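Local coordinates for putative curved DNA-binding protein (Chaetomium thermophilum var. thermophilum DSM 1495, PDB 4IPA) that probably serves in ribosome biogenesis as an Arx1 protein built on the methionine aminopeptidase fold, and may bind DNA, at residues Leu26-Thr31 with Gln123-Gly128; Pro49-Ile54 with Thr108-Gly113; Thr97-Asp102 with Arg270-Arg275; Tyr158-Val163 with Ser198-Val203. One frame throughout, in Å; residues are numbered along the deposited sequence.

Overall arrangement
Contacts 2 and 3 are neighbours, their centres about 17 Å apart: both fasten the long loop between strands 79-88 and 115-124, and I54 of contact 2 packs on P98, L99 and R100 of contact 3. Contact 2 lies toward the surface and is held by backbone hydrogen bonds; contact 3 is buried and works through a salt bridge, a threonine hydroxyl and a water. Contact 1, partly buried, sets helix 23-46 on the hairpin that follows the same loop, with a lysine-aspartate pair beside two tyrosines. Contact 4, its centre about 32 Å from that of contact 3 and across the chain's centre, is a buried helix pair joined by packing, without a hydrogen bond across it.

Contact 1: Leu26-Thr31 with Gln123-Gly128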
loop_
_atom_site.group_PDB
_atom_site.type_symbol
_atom_site.label_atom_id
_atom_site.label_comp_id
_atom_site.label_asym_id
_atom_site.label_seq_id
_atom_site.Cartn_x
_atom_site.Cartn_y
_atom_site.Cartn_z
ATOM N N LEU A 26 12.243 -5.909 -14.732
ATOM C CA LEU A 26 10.843 -6.255 -14.768
ATOM C C LEU A 26 10.620 -7.626 -14.116
ATOM O O LEU A 26 9.708 -7.801 -13.307
ATOM C CB LEU A 26 10.367 -6.235 -16.211
ATOM C CG LEU A 26 8.880 -6.021 -16.479
ATOM C CD1 LEU A 26 8.304 -4.978 -15.532
ATOM C CD2 LEU A 26 8.666 -5.632 -17.949
ATOM N N THR A 27 11.486 -8.578 -14.443
ATOM C CA THR A 27 11.398 -9.952 -13.947
ATOM C C THR A 27 11.642 -10.067 -12.436
ATOM O O THR A 27 11.055 -10.923 -11.773
ATOM C CB THR A 27 12.379 -10.883 -14.729
ATOM O OG1 THR A 27 12.020 -10.881 -16.118
ATOM C CG2 THR A 27 12.328 -12.312 -14.207
ATOM N N LYS A 28 12.498 -9.204 -11.899
ATOM C CA LYS A 28 12.749 -9.184 -10.462
ATOM C C LYS A 28 11.559 -8.598 -9.705
ATOM O O LYS A 28 11.156 -9.132 -8.678
ATOM C CB LYS A 28 14.049 -8.427 -10.152
ATOM C CG LYS A 28 15.308 -9.223 -10.513
ATOM C CD LYS A 28 16.572 -8.368 -10.533
ATOM C CE LYS A 28 17.801 -9.248 -10.806
ATOM N NZ LYS A 28 19.026 -8.449 -11.098
ATOM N N TYR A 29 11.004 -7.499 -10.217
ATOM C CA TYR A 29 9.737 -6.990 -9.712
ATOM C C TYR A 29 8.692 -8.090 -9.765
ATOM O O TYR A 29 7.977 -8.318 -8.798
ATOM C CB TYR A 29 9.259 -5.804 -10.539
ATOM C CG TYR A 29 9.818 -4.475 -10.111
ATOM C CD1 TYR A 29 9.494 -3.933 -8.877
ATOM C CD2 TYR A 29 10.641 -3.746 -10.949
ATOM C CE1 TYR A 29 9.988 -2.724 -8.490
ATOM C CE2 TYR A 29 11.144 -2.522 -10.565
ATOM C CZ TYR A 29 10.813 -2.025 -9.333
ATOM O OH TYR A 29 11.298 -0.816 -8.942
ATOM N N LYS A 30 8.615 -8.788 -10.893
ATOM C CA LYS A 30 7.605 -9.837 -11.044
ATOM C C LYS A 30 7.800 -11.005 -10.072
ATOM O O LYS A 30 6.829 -11.577 -9.574
ATOM C CB LYS A 30 7.549 -10.358 -12.485
ATOM C CG LYS A 30 6.533 -11.473 -12.692
ATOM C CD LYS A 30 5.122 -10.906 -12.790
ATOM C CE LYS A 30 4.075 -12.004 -12.798
ATOM N NZ LYS A 30 2.731 -11.443 -12.524
ATOM N N THR A 31 9.048 -11.371 -9.806
ATOM C CA THR A 31 9.307 -12.430 -8.843
ATOM C C THR A 31 8.827 -11.984 -7.466
ATOM O O THR A 31 8.226 -12.755 -6.724
ATOM C CB THR A 31 10.805 -12.755 -8.730
ATOM O OG1 THR A 31 11.351 -12.997 -10.025
ATOM C CG2 THR A 31 10.991 -13.992 -7.870
ATOM N N GLN A 123 10.847 -8.281 -2.008
ATOM C CA GLN A 123 11.910 -7.443 -2.509
ATOM C C GLN A 123 12.989 -8.362 -3.119
ATOM O O GLN A 123 13.526 -9.227 -2.423
ATOM C CB GLN A 123 12.442 -6.702 -1.282
ATOM C CG GLN A 123 13.488 -5.743 -1.491
ATOM C CD GLN A 123 14.840 -6.386 -1.585
ATOM O OE1 GLN A 123 15.350 -6.573 -2.685
ATOM N NE2 GLN A 123 15.451 -6.706 -0.428
ATOM N N ILE A 124 13.280 -8.203 -4.412
ATOM C CA ILE A 124 14.413 -8.914 -5.042
ATOM C C ILE A 124 15.425 -7.966 -5.688
ATOM O O ILE A 124 15.090 -7.235 -6.616
ATOM C CB ILE A 124 13.985 -9.955 -6.117
ATOM C CG1 ILE A 124 13.343 -11.177 -5.473
ATOM C CG2 ILE A 124 15.217 -10.438 -6.899
ATOM C CD1 ILE A 124 11.875 -11.101 -5.430
ATOM N N ASP A 125 16.663 -8.019 -5.206
ATOM C CA ASP A 125 17.766 -7.191 -5.689
ATOM C C ASP A 125 17.420 -5.713 -5.669
ATOM O O ASP A 125 17.815 -4.960 -6.559
ATOM C CB ASP A 125 18.229 -7.621 -7.083
ATOM C CG ASP A 125 19.541 -6.943 -7.505
ATOM O OD1 ASP A 125 20.410 -6.706 -6.640
ATOM O OD2 ASP A 125 19.710 -6.653 -8.709
ATOM N N GLY A 126 16.670 -5.308 -4.647
ATOM C CA GLY A 126 16.334 -3.915 -4.431
ATOM C C GLY A 126 15.084 -3.485 -5.165
ATOM O O GLY A 126 14.718 -2.318 -5.127
ATOM N N TYR A 127 14.427 -4.424 -5.837
ATOM C CA TYR A 127 13.180 -4.117 -6.537
ATOM C C TYR A 127 11.990 -4.718 -5.787
ATOM O O TYR A 127 11.782 -5.940 -5.776
ATOM C CB TYR A 127 13.240 -4.572 -8.009
ATOM C CG TYR A 127 14.436 -3.966 -8.736
ATOM C CD1 TYR A 127 14.472 -2.608 -9.032
ATOM C CD2 TYR A 127 15.542 -4.738 -9.072
ATOM C CE1 TYR A 127 15.560 -2.037 -9.672
ATOM C CE2 TYR A 127 16.650 -4.173 -9.715
ATOM C CZ TYR A 127 16.649 -2.826 -10.010
ATOM O OH TYR A 127 17.733 -2.248 -10.635
ATOM N N GLY A 128 11.218 -3.844 -5.150
ATOM C CA GLY A 128 10.143 -4.280 -4.281
ATOM C C GLY A 128 8.744 -4.092 -4.835
ATOM O O GLY A 128 8.485 -3.167 -5.620
#
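K28 NZ is gripped by two carboxylates: it forms a salt bridge of 3.1 Å with D125 OD2 across the contact, and another with D24 one turn back on its own helix. D125 sits in the type I' turn, I124 to Y127, of the beta hairpin linking strands 115-124 and 127-136, so the start of helix 23-46 is packed on the hairpin tip, in a chain whose family has the pita-bread fold. NZ comes to OD2 on its anti side, 34° out of the carboxylate plane. Beyond CG the lysine chain is extended and crosses D125; nearer its root, K28 CG rests 3.8 Å from I124 CG2. The apolar part of the lysine is thus used for packing while its charge is shared by two acids.

Beside it the side chains of Y29 and Y127 cross at about a right angle. Y127 CB lies over the centre of the Y29 ring, 3.6 Å from its centroid, in a CH-pi contact. The two ring planes make 53°, an oblique pairing, and Y29 OH meets the edge of the Y127 ring. The Y29 edge in turn receives a backbone oxygen, CE1 lying 3.3 Å from G128 O. At the turn, G126 N donates to OE1 of Q123, the residue just before it, at 2.7 Å, from above the amide plane. I124 CD1 reaches the helix at T31 CB, 3.8 Å away. T31 OG1, beside its own backbone N (chi1 -52°), donates to T27 O at 2.7 Å, and T31 N reaches that oxygen from the opposite face of the carbonyl plane.

Contact 2: Pro49-Ile54 with Thr108-Gly113; sequences PGAKII and TEIQPG
I110 N donates to A51 O over 2.8 Å, with an N-H...O angle of 161°, and two more backbone bonds flank it: G50 N to I110 O and I53 N to T108 O, both 3.0 Å. The segments run antiparallel, and K52 and E109 form a single beta bridge as a non-hydrogen-bonded pair. A51 O also takes a CA-H...O contact from E109 CA at 3.1 Å. K52 holds the N-cap position of helix 53-69, so the bridge ends where the helix starts; a water links T108 O to I54 N in its first turn.

Apolar groups extend the seam. P49 CG lies 3.8 Å from P112 CB, the two proline rings crossing, while I53 and T108 lie side by side, pointing the same way, with I53 CD1 3.8 Å from T108 CG2. I110 turns its tip (chi2 -60°) so that CD1 is 3.9 Å from I53 CG1, the two side chains crossing at about a right angle. I53 and I110 both pack on V87 of strand 79-88, and A51 and I110 on I56 of helix 53-69, so the paired loops lie against the first turn of that helix and the strand.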
loop_
_atom_site.group_PDB
_atom_site.type_symbol
_atom_site.label_atom_id
_atom_site.label_comp_id
_atom_site.label_asym_id
_atom_site.label_seq_id
_atom_site.Cartn_x
_atom_site.Cartn_y
_atom_site.Cartn_z
ATOM N N PRO A 49 -12.440 -14.273 12.355
ATOM C CA PRO A 49 -12.802 -13.717 13.662
ATOM C C PRO A 49 -12.165 -14.522 14.789
ATOM O O PRO A 49 -12.187 -15.757 14.736
ATOM C CB PRO A 49 -14.319 -13.872 13.687
ATOM C CG PRO A 49 -14.704 -13.770 12.237
ATOM C CD PRO A 49 -13.626 -14.536 11.524
ATOM N N GLY A 50 -11.581 -13.838 15.772
ATOM C CA GLY A 50 -10.964 -14.506 16.907
ATOM C C GLY A 50 -9.455 -14.676 16.788
ATOM O O GLY A 50 -8.763 -14.878 17.798
ATOM N N ALA A 51 -8.931 -14.602 15.564
ATOM C CA ALA A 51 -7.484 -14.733 15.372
ATOM C C ALA A 51 -6.771 -13.532 15.971
ATOM O O ALA A 51 -7.247 -12.410 15.872
ATOM C CB ALA A 51 -7.118 -14.883 13.887
ATOM N N LYS A 52 -5.629 -13.797 16.594
ATOM C CA LYS A 52 -4.785 -12.762 17.155
ATOM C C LYS A 52 -3.923 -12.136 16.065
ATOM O O LYS A 52 -3.171 -12.834 15.377
ATOM C CB LYS A 52 -3.888 -13.367 18.235
ATOM C CG LYS A 52 -4.644 -14.097 19.325
ATOM C CD LYS A 52 -3.731 -14.998 20.139
ATOM C CE LYS A 52 -2.663 -14.199 20.872
ATOM N NZ LYS A 52 -1.715 -15.098 21.595
ATOM N N ILE A 53 -4.013 -10.819 15.930
ATOM C CA ILE A 53 -3.228 -10.101 14.943
ATOM C C ILE A 53 -1.731 -10.422 14.993
ATOM O O ILE A 53 -1.101 -10.588 13.941
ATOM C CB ILE A 53 -3.463 -8.569 15.038
ATOM C CG1 ILE A 53 -4.890 -8.244 14.604
ATOM C CG2 ILE A 53 -2.497 -7.812 14.144
ATOM C CD1 ILE A 53 -5.234 -6.766 14.664
ATOM N N ILE A 54 -1.153 -10.505 16.191
ATOM C CA ILE A 54 0.287 -10.731 16.280
ATOM C C ILE A 54 0.688 -12.092 15.708
ATOM O O ILE A 54 1.784 -12.243 15.171
ATOM C CB ILE A 54 0.864 -10.562 17.716
ATOM C CG1 ILE A 54 2.392 -10.456 17.656
ATOM C CG2 ILE A 54 0.492 -11.727 18.606
ATOM C CD1 ILE A 54 2.931 -9.256 18.333
ATOM N N THR A 108 -4.877 -8.308 20.767
ATOM C CA THR A 108 -5.903 -7.836 19.834
ATOM C C THR A 108 -6.316 -8.945 18.853
ATOM O O THR A 108 -5.465 -9.604 18.247
ATOM C CB THR A 108 -5.400 -6.641 19.013
ATOM O OG1 THR A 108 -4.875 -5.638 19.890
ATOM C CG2 THR A 108 -6.528 -6.055 18.161
ATOM N N GLU A 109 -7.618 -9.131 18.688
ATOM C CA GLU A 109 -8.129 -10.162 17.789
ATOM C C GLU A 109 -8.970 -9.568 16.665
ATOM O O GLU A 109 -9.612 -8.520 16.832
ATOM C CB GLU A 109 -8.970 -11.201 18.557
ATOM C CG GLU A 109 -8.287 -11.771 19.795
ATOM C CD GLU A 109 -9.071 -12.908 20.447
ATOM O OE1 GLU A 109 -10.326 -12.893 20.414
ATOM O OE2 GLU A 109 -8.419 -13.825 20.987
ATOM N N ILE A 110 -8.974 -10.262 15.532
ATOM C CA ILE A 110 -9.835 -9.920 14.408
ATOM C C ILE A 110 -11.298 -9.913 14.862
ATOM O O ILE A 110 -11.781 -10.887 15.438
ATOM C CB ILE A 110 -9.684 -10.953 13.254
ATOM C CG1 ILE A 110 -8.222 -11.085 12.829
ATOM C CG2 ILE A 110 -10.570 -10.573 12.062
ATOM C CD1 ILE A 110 -7.620 -9.779 12.330
ATOM N N GLN A 111 -11.989 -8.812 14.600
ATOM C CA GLN A 111 -13.409 -8.687 14.896
ATOM C C GLN A 111 -14.245 -9.016 13.656
ATOM O O GLN A 111 -13.953 -8.547 12.560
ATOM C CB GLN A 111 -13.720 -7.263 15.347
ATOM C CG GLN A 111 -12.864 -6.793 16.498
ATOM C CD GLN A 111 -13.063 -7.654 17.725
ATOM O OE1 GLN A 111 -14.163 -7.718 18.270
ATOM N NE2 GLN A 111 -12.005 -8.337 18.155
ATOM N N PRO A 112 -15.306 -9.812 13.834
ATOM C CA PRO A 112 -16.147 -10.244 12.703
ATOM C C PRO A 112 -16.779 -9.077 11.926
ATOM O O PRO A 112 -17.216 -8.081 12.508
ATOM C CB PRO A 112 -17.226 -11.109 13.369
ATOM C CG PRO A 112 -17.224 -10.673 14.836
ATOM C CD PRO A 112 -15.802 -10.294 15.137
ATOM N N GLY A 113 -16.806 -9.217 10.605
ATOM C CA GLY A 113 -17.399 -8.229 9.720
ATOM C C GLY A 113 -16.560 -6.982 9.485
ATOM O O GLY A 113 -16.925 -6.143 8.683
HETATM O O HOH W 1 -2.617 -9.694 18.271
#

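Contact 3: Thr97-Asp102 with Arg270-Arg275; sequences TPLRSD and RATLHR. With SO4 (sulfate ion), chain E.
R270 crosses D102 at about a right angle, touching it from CB to NH1, and meets L99 midway; it ties the loop after strand 79-88 to the approach of strand 273-276, the middle strand of a small three-stranded antiparallel sheet. Its CB and CG pass D102 OD2, CB at 3.7 Å. CD touches both that oxygen and the methyl L99 CD1, the latter 3.5 Å from CD, and NE stays beside the same methyl. The bend at chi3 (-119°) places NE, and beyond it the guanidinium lies nearly coplanar with the D102 carboxylate, the planes 29° apart. NH1 forms a salt bridge with D102 OD1 at 2.8 Å and a hydrogen bond to OD2 at 3.2 Å, on its syn lone pair. NH2 faces a sulfate, probably from the crystallisation liquor, at a distance too short to be trusted. E105 accepts from R270 N and brings a second carboxylate close to D102, a crowding of negative charge that the arginine may relieve.

Deeper in, L99 and T272 slide past each other, L99 CG 3.9 Å from T272 CG2. The T97 hydroxyl is hydrogen-bonded to that of S305, while the T97 backbone meets T272 twice. A water joins T97 N to T272 OG1, accepting from the first and donating to the second. T272 OG1 in turn donates to T97 O at 2.7 Å, from 55° above the carbonyl plane.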
loop_
_atom_site.group_PDB
_atom_site.type_symbol
_atom_site.label_atom_id
_atom_site.label_comp_id
_atom_site.label_asym_id
_atom_site.label_seq_id
_atom_site.Cartn_x
_atom_site.Cartn_y
_atom_site.Cartn_z
ATOM N N THR A 97 1.286 -3.604 13.058
ATOM C CA THR A 97 2.150 -4.769 13.293
ATOM C C THR A 97 2.819 -4.679 14.675
ATOM O O THR A 97 3.991 -4.337 14.789
ATOM C CB THR A 97 3.203 -4.962 12.157
ATOM O OG1 THR A 97 4.212 -5.896 12.563
ATOM C CG2 THR A 97 3.867 -3.642 11.792
ATOM N N PRO A 98 2.060 -5.013 15.734
ATOM C CA PRO A 98 2.434 -4.688 17.117
ATOM C C PRO A 98 3.520 -5.582 17.730
ATOM O O PRO A 98 3.851 -6.638 17.186
ATOM C CB PRO A 98 1.115 -4.851 17.869
ATOM C CG PRO A 98 0.404 -5.931 17.127
ATOM C CD PRO A 98 0.799 -5.769 15.665
ATOM N N LEU A 99 4.073 -5.147 18.861
ATOM C CA LEU A 99 5.057 -5.958 19.601
ATOM C C LEU A 99 4.402 -7.093 20.379
ATOM O O LEU A 99 3.294 -6.951 20.891
ATOM C CB LEU A 99 5.862 -5.101 20.562
ATOM C CG LEU A 99 6.723 -4.017 19.913
ATOM C CD1 LEU A 99 7.596 -3.341 20.951
ATOM C CD2 LEU A 99 7.574 -4.629 18.807
ATOM N N ARG A 100 5.094 -8.218 20.471
ATOM C CA ARG A 100 4.621 -9.321 21.305
ATOM C C ARG A 100 4.648 -8.958 22.794
ATOM O O ARG A 100 3.774 -9.388 23.552
ATOM C CB ARG A 100 5.417 -10.611 21.043
ATOM C CG ARG A 100 4.836 -11.821 21.757
ATOM C CD ARG A 100 5.290 -13.147 21.151
ATOM N NE ARG A 100 4.557 -13.502 19.938
ATOM C CZ ARG A 100 3.278 -13.869 19.905
ATOM N NH1 ARG A 100 2.563 -13.915 21.021
ATOM N NH2 ARG A 100 2.704 -14.180 18.749
ATOM N N SER A 101 5.628 -8.144 23.193
ATOM C CA SER A 101 5.796 -7.737 24.595
ATOM C C SER A 101 4.869 -6.597 25.040
ATOM O O SER A 101 4.830 -6.253 26.220
ATOM C CB SER A 101 7.250 -7.331 24.860
ATOM O OG SER A 101 7.594 -6.171 24.108
ATOM N N ASP A 102 4.163 -5.983 24.098
ATOM C CA ASP A 102 3.060 -5.083 24.453
ATOM C C ASP A 102 1.840 -5.970 24.639
ATOM O O ASP A 102 1.140 -6.278 23.675
ATOM C CB ASP A 102 2.804 -4.057 23.347
ATOM C CG ASP A 102 3.793 -2.905 23.378
ATOM O OD1 ASP A 102 4.491 -2.731 24.400
ATOM O OD2 ASP A 102 3.859 -2.161 22.388
ATOM N N ARG A 270 1.776 1.865 19.962
ATOM C CA ARG A 270 3.188 2.073 19.739
ATOM C C ARG A 270 3.527 2.040 18.235
ATOM O O ARG A 270 3.085 1.151 17.504
ATOM C CB ARG A 270 3.933 0.980 20.490
ATOM C CG ARG A 270 5.416 0.904 20.262
ATOM C CD ARG A 270 5.972 -0.226 21.122
ATOM N NE ARG A 270 6.928 0.347 22.039
ATOM C CZ ARG A 270 6.850 0.321 23.358
ATOM N NH1 ARG A 270 5.862 -0.307 23.985
ATOM N NH2 ARG A 270 7.806 0.916 24.047
ATOM N N ALA A 271 4.289 3.027 17.779
ATOM C CA ALA A 271 4.821 3.029 16.412
ATOM C C ALA A 271 5.863 1.920 16.263
ATOM O O ALA A 271 6.942 1.986 16.885
ATOM C CB ALA A 271 5.453 4.368 16.103
ATOM N N THR A 272 5.558 0.904 15.454
ATOM C CA THR A 272 6.518 -0.173 15.220
ATOM C C THR A 272 7.042 -0.186 13.800
ATOM O O THR A 272 8.114 -0.731 13.536
ATOM C CB THR A 272 5.927 -1.552 15.562
ATOM O OG1 THR A 272 4.788 -1.803 14.724
ATOM C CG2 THR A 272 5.519 -1.605 17.055
ATOM N N LEU A 273 6.293 0.412 12.882
ATOM C CA LEU A 273 6.681 0.429 11.476
ATOM C C LEU A 273 7.704 1.530 11.200
ATOM O O LEU A 273 7.468 2.689 11.506
ATOM C CB LEU A 273 5.444 0.615 10.597
ATOM C CG LEU A 273 5.645 0.546 9.083
ATOM C CD1 LEU A 273 6.004 -0.885 8.689
ATOM C CD2 LEU A 273 4.381 0.994 8.369
ATOM N N HIS A 274 8.849 1.162 10.629
ATOM C CA HIS A 274 9.945 2.107 10.397
ATOM C C HIS A 274 10.708 1.730 9.122
ATOM O O HIS A 274 10.486 0.673 8.546
ATOM C CB HIS A 274 10.965 2.083 11.559
ATOM C CG HIS A 274 10.378 2.335 12.916
ATOM N ND1 HIS A 274 10.702 3.448 13.669
ATOM C CD2 HIS A 274 9.534 1.596 13.672
ATOM C CE1 HIS A 274 10.060 3.393 14.823
ATOM N NE2 HIS A 274 9.337 2.290 14.848
ATOM N N ARG A 275 11.622 2.593 8.695
ATOM C CA ARG A 275 12.582 2.235 7.654
ATOM C C ARG A 275 13.850 3.071 7.783
ATOM O O ARG A 275 13.807 4.215 8.234
ATOM C CB ARG A 275 11.974 2.384 6.250
ATOM C CG ARG A 275 12.005 3.786 5.684
ATOM C CD ARG A 275 11.562 3.772 4.226
ATOM N NE ARG A 275 11.548 5.113 3.655
ATOM C CZ ARG A 275 12.600 5.697 3.081
ATOM N NH1 ARG A 275 13.762 5.061 2.993
ATOM N NH2 ARG A 275 12.491 6.924 2.597
HETATM S S SO4 E . 8.364 1.272 27.207
HETATM O O1 SO4 E . 6.945 0.965 27.377
HETATM O O2 SO4 E . 8.541 2.057 25.998
HETATM O O3 SO4 E . 8.847 2.045 28.351
HETATM O O4 SO4 E . 9.123 0.032 27.112
HETATM O O HOH W 2 2.054 -1.414 14.777
#

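Contact 4: Tyr158-Val163 with Ser198-Val203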
loop_
_atom_site.group_PDB
_atom_site.type_symbol
_atom_site.label_atom_id
_atom_site.label_comp_id
_atom_site.label_asym_id
_atom_site.label_seq_id
_atom_site.Cartn_x
_atom_site.Cartn_y
_atom_site.Cartn_z
ATOM N N TYR A 158 -12.710 0.731 -4.565
ATOM C CA TYR A 158 -12.512 0.041 -5.823
ATOM C C TYR A 158 -12.484 1.030 -6.993
ATOM O O TYR A 158 -11.554 1.012 -7.807
ATOM C CB TYR A 158 -13.620 -1.005 -6.036
ATOM C CG TYR A 158 -13.534 -1.763 -7.343
ATOM C CD1 TYR A 158 -14.154 -1.285 -8.496
ATOM C CD2 TYR A 158 -12.830 -2.956 -7.430
ATOM C CE1 TYR A 158 -14.083 -1.986 -9.686
ATOM C CE2 TYR A 158 -12.745 -3.658 -8.625
ATOM C CZ TYR A 158 -13.371 -3.170 -9.746
ATOM O OH TYR A 158 -13.281 -3.878 -10.929
ATOM N N TYR A 159 -13.503 1.879 -7.094
ATOM C CA TYR A 159 -13.584 2.781 -8.240
ATOM C C TYR A 159 -12.586 3.907 -8.156
ATOM O O TYR A 159 -12.087 4.367 -9.176
ATOM C CB TYR A 159 -15.010 3.291 -8.495
ATOM C CG TYR A 159 -15.852 2.237 -9.159
ATOM C CD1 TYR A 159 -15.562 1.808 -10.449
ATOM C CD2 TYR A 159 -16.902 1.626 -8.484
ATOM C CE1 TYR A 159 -16.324 0.818 -11.062
ATOM C CE2 TYR A 159 -17.668 0.635 -9.088
ATOM C CZ TYR A 159 -17.373 0.233 -10.374
ATOM O OH TYR A 159 -18.130 -0.756 -10.979
ATOM N N ALA A 160 -12.275 4.344 -6.942
ATOM C CA ALA A 160 -11.219 5.326 -6.792
ATOM C C ALA A 160 -9.931 4.757 -7.411
ATOM O O ALA A 160 -9.200 5.460 -8.122
ATOM C CB ALA A 160 -11.022 5.662 -5.324
ATOM N N ASN A 161 -9.674 3.475 -7.153
ATOM C CA ASN A 161 -8.471 2.811 -7.650
ATOM C C ASN A 161 -8.460 2.694 -9.182
ATOM O O ASN A 161 -7.451 2.990 -9.833
ATOM C CB ASN A 161 -8.303 1.437 -6.998
ATOM C CG ASN A 161 -6.948 0.821 -7.273
ATOM O OD1 ASN A 161 -5.922 1.486 -7.153
ATOM N ND2 ASN A 161 -6.935 -0.459 -7.662
ATOM N N GLU A 162 -9.590 2.280 -9.749
ATOM C CA GLU A 162 -9.741 2.179 -11.198
ATOM C C GLU A 162 -9.567 3.532 -11.886
ATOM O O GLU A 162 -8.961 3.615 -12.952
ATOM C CB GLU A 162 -11.105 1.585 -11.571
ATOM C CG GLU A 162 -11.280 0.135 -11.135
ATOM C CD GLU A 162 -10.251 -0.798 -11.765
ATOM O OE1 GLU A 162 -10.115 -0.778 -13.006
ATOM O OE2 GLU A 162 -9.577 -1.550 -11.024
ATOM N N VAL A 163 -10.113 4.582 -11.285
ATOM C CA VAL A 163 -9.951 5.926 -11.817
ATOM C C VAL A 163 -8.499 6.406 -11.700
ATOM O O VAL A 163 -7.919 6.858 -12.683
ATOM C CB VAL A 163 -10.907 6.936 -11.154
ATOM C CG1 VAL A 163 -10.607 8.372 -11.641
ATOM C CG2 VAL A 163 -12.338 6.554 -11.462
ATOM N N SER A 198 -9.620 16.004 -6.933
ATOM C CA SER A 198 -11.043 16.338 -7.020
ATOM C C SER A 198 -11.845 15.232 -7.710
ATOM O O SER A 198 -12.960 14.918 -7.296
ATOM C CB SER A 198 -11.268 17.692 -7.699
ATOM O OG SER A 198 -10.904 17.639 -9.064
ATOM N N LEU A 199 -11.274 14.630 -8.748
ATOM C CA LEU A 199 -11.924 13.490 -9.395
ATOM C C LEU A 199 -12.099 12.298 -8.424
ATOM O O LEU A 199 -13.199 11.753 -8.287
ATOM C CB LEU A 199 -11.167 13.067 -10.660
ATOM C CG LEU A 199 -11.244 14.017 -11.869
ATOM C CD1 LEU A 199 -10.163 13.689 -12.889
ATOM C CD2 LEU A 199 -12.621 14.011 -12.535
ATOM N N LEU A 200 -11.032 11.903 -7.732
ATOM C CA LEU A 200 -11.165 10.809 -6.775
ATOM C C LEU A 200 -12.153 11.153 -5.651
ATOM O O LEU A 200 -12.874 10.281 -5.169
ATOM C CB LEU A 200 -9.804 10.388 -6.205
ATOM C CG LEU A 200 -9.193 9.171 -6.907
ATOM C CD1 LEU A 200 -9.000 9.445 -8.418
ATOM C CD2 LEU A 200 -7.889 8.769 -6.245
ATOM N N GLU A 201 -12.191 12.420 -5.248
ATOM C CA GLU A 201 -13.140 12.849 -4.226
ATOM C C GLU A 201 -14.554 12.709 -4.746
ATOM O O GLU A 201 -15.465 12.345 -4.005
ATOM C CB GLU A 201 -12.892 14.296 -3.796
ATOM C CG GLU A 201 -11.692 14.479 -2.903
ATOM C CD GLU A 201 -11.409 15.941 -2.617
ATOM O OE1 GLU A 201 -12.022 16.799 -3.286
ATOM O OE2 GLU A 201 -10.576 16.236 -1.728
ATOM N N LYS A 202 -14.720 13.013 -6.028
ATOM C CA LYS A 202 -15.997 12.877 -6.709
ATOM C C LYS A 202 -16.420 11.418 -6.662
ATOM O O LYS A 202 -17.580 11.118 -6.450
ATOM C CB LYS A 202 -15.827 13.301 -8.166
ATOM C CG LYS A 202 -16.928 14.149 -8.792
ATOM C CD LYS A 202 -16.302 14.985 -9.935
ATOM C CE LYS A 202 -17.324 15.473 -10.954
ATOM N NZ LYS A 202 -16.688 15.939 -12.241
ATOM N N VAL A 203 -15.473 10.509 -6.888
ATOM C CA VAL A 203 -15.782 9.081 -6.905
ATOM C C VAL A 203 -16.278 8.608 -5.539
ATOM O O VAL A 203 -17.292 7.916 -5.439
ATOM C CB VAL A 203 -14.564 8.239 -7.317
ATOM C CG1 VAL A 203 -14.879 6.758 -7.163
ATOM C CG2 VAL A 203 -14.125 8.575 -8.761
#
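Y159, whose CB rests 3.7 Å from V203 CG1, leads its ring away from the other helix; Y158 CD1 lies over the centre of one face of that ring, 3.7 Å above its plane. The Y158 ring has Y159 CG at its edge, in plane. The flat groups therefore pack on each other along helix 148-167, and smaller side chains make the crossing.

The two helices run roughly antiparallel, 152° between their N-to-C directions, with axes 9.1 Å apart at closest. A160 meets the other helix with its backbone and, more loosely, with CB, 4.3 Å from L200 CG: V203 CG1, anti to its own backbone N (chi1 173°), approaches A160 N to 3.6 Å, and L200 CG sits 3.9 Å from A160 O. V163 is the other half of the seam. Its two methyls divide the partners, CG1 meeting L200 CD1 and CG2 meeting V203 CG2, each at 3.8 Å, as the side chains slide past each other in opposite directions. No hydrogen bond spans the pair; apolar side chains pack on side chains and backbone.

Around it, L200 also packs on L164 and L167 of helix 148-167 and on V255 of strand 250-258, setting the helix pair against the five-stranded sheet, while V203 touches I381 of helix 379-386.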